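Local coordinates for protein O-methyltransferase (Burkholderia thailandensis, PDB 3MCZ) that probably transfers a methyl group from S-adenosylmethionine to an oxygen atom of its substrate, working as a dimer, at residues P113-E116 against H117-Q121. Residues are numbered along the deposited sequence; the frame is centred on the assembly and turned at random.
Sequences PIVE and HQYLQ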
loop_
_atom_site.group_PDB
_atom_site.type_symbol
_atom_site.label_atom_id
_atom_site.label_comp_id
_atom_site.label_asym_id
_atom_site.label_seq_id
_atom_site.Cartn_x
_atom_site.Cartn_y
_atom_site.Cartn_z
ATOM N N PRO A 113 -0.757 -9.768 15.303
ATOM C CA PRO A 113 -2.204 -9.569 15.152
ATOM C C PRO A 113 -2.595 -8.319 14.353
ATOM O O PRO A 113 -3.568 -8.356 13.601
ATOM C CB PRO A 113 -2.695 -9.510 16.602
ATOM C CG PRO A 113 -1.691 -10.446 17.337
ATOM C CD PRO A 113 -0.378 -10.158 16.673
ATOM N N ILE A 114 -1.856 -7.225 14.542
ATOM C CA ILE A 114 -2.090 -5.987 13.823
ATOM C C ILE A 114 -1.849 -6.232 12.331
ATOM O O ILE A 114 -2.695 -5.885 11.493
ATOM C CB ILE A 114 -1.130 -4.843 14.331
ATOM C CG1 ILE A 114 -1.420 -4.484 15.804
ATOM C CG2 ILE A 114 -1.210 -3.566 13.413
ATOM C CD1 ILE A 114 -0.377 -3.535 16.444
ATOM N N VAL A 115 -0.694 -6.826 11.995
ATOM C CA VAL A 115 -0.356 -7.104 10.598
ATOM C C VAL A 115 -1.394 -8.023 9.939
ATOM O O VAL A 115 -1.865 -7.749 8.830
ATOM C CB VAL A 115 1.086 -7.663 10.453
ATOM C CG1 VAL A 115 1.340 -8.100 9.029
ATOM C CG2 VAL A 115 2.069 -6.601 10.894
ATOM N N GLU A 116 -1.821 -9.038 10.678
ATOM C CA GLU A 116 -2.790 -10.014 10.183
ATOM C C GLU A 116 -4.154 -9.380 9.952
ATOM O O GLU A 116 -4.815 -9.651 8.941
ATOM C CB GLU A 116 -2.946 -11.142 11.182
ATOM C CG GLU A 116 -3.989 -12.154 10.762
ATOM C CD GLU A 116 -4.020 -13.355 11.680
ATOM O OE1 GLU A 116 -3.607 -13.242 12.848
ATOM O OE2 GLU A 116 -4.433 -14.420 11.208
ATOM N N HIS A 117 -4.557 -8.515 10.874
ATOM C CA HIS A 117 -5.816 -7.811 10.735
ATOM C C HIS A 117 -5.759 -6.973 9.442
ATOM O O HIS A 117 -6.716 -6.922 8.665
ATOM C CB HIS A 117 -6.078 -6.878 11.923
ATOM C CG HIS A 117 -7.239 -5.968 11.687
ATOM N ND1 HIS A 117 -8.507 -6.452 11.436
ATOM C CD2 HIS A 117 -7.324 -4.615 11.609
ATOM C CE1 HIS A 117 -9.325 -5.434 11.218
ATOM N NE2 HIS A 117 -8.635 -4.307 11.335
ATOM N N GLN A 118 -4.634 -6.300 9.238
ATOM C CA GLN A 118 -4.451 -5.469 8.046
ATOM C C GLN A 118 -4.420 -6.304 6.752
ATOM O O GLN A 118 -5.112 -5.985 5.799
ATOM C CB GLN A 118 -3.221 -4.603 8.186
ATOM C CG GLN A 118 -3.354 -3.500 9.258
ATOM C CD GLN A 118 -2.026 -2.891 9.652
ATOM O OE1 GLN A 118 -0.991 -3.573 9.658
ATOM N NE2 GLN A 118 -2.050 -1.618 10.049
ATOM N N TYR A 119 -3.645 -7.370 6.689
ATOM C CA TYR A 119 -3.651 -8.126 5.436
ATOM C C TYR A 119 -4.935 -8.846 5.143
ATOM O O TYR A 119 -5.261 -9.077 3.993
ATOM C CB TYR A 119 -2.434 -9.009 5.250
ATOM C CG TYR A 119 -2.231 -10.214 6.083
ATOM C CD1 TYR A 119 -3.078 -11.307 6.007
ATOM C CD2 TYR A 119 -1.069 -10.329 6.861
ATOM C CE1 TYR A 119 -2.817 -12.440 6.744
ATOM C CE2 TYR A 119 -0.802 -11.465 7.604
ATOM C CZ TYR A 119 -1.681 -12.511 7.548
ATOM O OH TYR A 119 -1.419 -13.650 8.295
ATOM N N LEU A 120 -5.717 -9.135 6.176
ATOM C CA LEU A 120 -7.042 -9.729 5.945
ATOM C C LEU A 120 -8.062 -8.775 5.273
ATOM O O LEU A 120 -9.144 -9.235 4.854
ATOM C CB LEU A 120 -7.605 -10.278 7.275
ATOM C CG LEU A 120 -6.861 -11.535 7.777
ATOM C CD1 LEU A 120 -7.359 -11.974 9.175
ATOM C CD2 LEU A 120 -7.006 -12.673 6.721
ATOM N N GLN A 121 -7.757 -7.472 5.174
ATOM C CA GLN A 121 -8.666 -6.552 4.457
ATOM C C GLN A 121 -8.240 -6.286 3.004
ATOM O O GLN A 121 -8.870 -5.482 2.308
ATOM C CB GLN A 121 -8.826 -5.201 5.196
ATOM C CG GLN A 121 -8.889 -5.291 6.718
ATOM C CD GLN A 121 -9.845 -6.368 7.222
ATOM O OE1 GLN A 121 -10.943 -6.537 6.688
ATOM N NE2 GLN A 121 -9.427 -7.100 8.264
#
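Tyr119 lays its ring back over the helical turn that precedes it, a compact example of how side chains spaced three and four residues apart stack along one helix. At its root, CB sits near Val115 O, the carbonyl that also accepts the Tyr119 N-H in a nearly straight bond of 2.8 Å between N and O. CG lies between the backbone N and the carbonyl carbon (chi1 70°), which turns the ring toward the start of the helix and keeps CG itself close to Val115 O. CD2 approaches that same Val115 O obliquely, at 3.3 Å, with Val115 CG1 a little further off. On the other side of the ring, CD1 and CE1 lie near Glu116 O, while CE2 and CZ pass over Glu116 CA. This CA stands over one ring face, 3.7 Å from the centroid and 18° off the normal, a CH-pi contact. Beyond the ring, OH reaches Glu116 CG, 3.9 Å away.

Glu116 extends from CB with CG anti to its backbone N (chi1 177°). Its CG touches Leu120 CD1 at 3.7 Å, the two side chains running alongside each other. Its OE2 forms a salt bridge with Arg151 NE, while NH2 of the same guanidinium makes a weak hydrogen bond to the Tyr119 hydroxyl. Gln118 lies beside Ile114, its OE1 3.8 Å from Ile114 CG2 and bonded to Ser32 of the second subunit. Further along, Gln121 NE2 turns back to donate to His117 O at 2.7 Å.

Helix 112-119 bridges two family regions: Val115 and Tyr119 pack on helix 35-46, in the probable dimerisation domain, Glu116 and Ile114 on helix 150-172, in the probable methyltransferase domain. Gln118, with Ile114 and Val115, meets the second subunit.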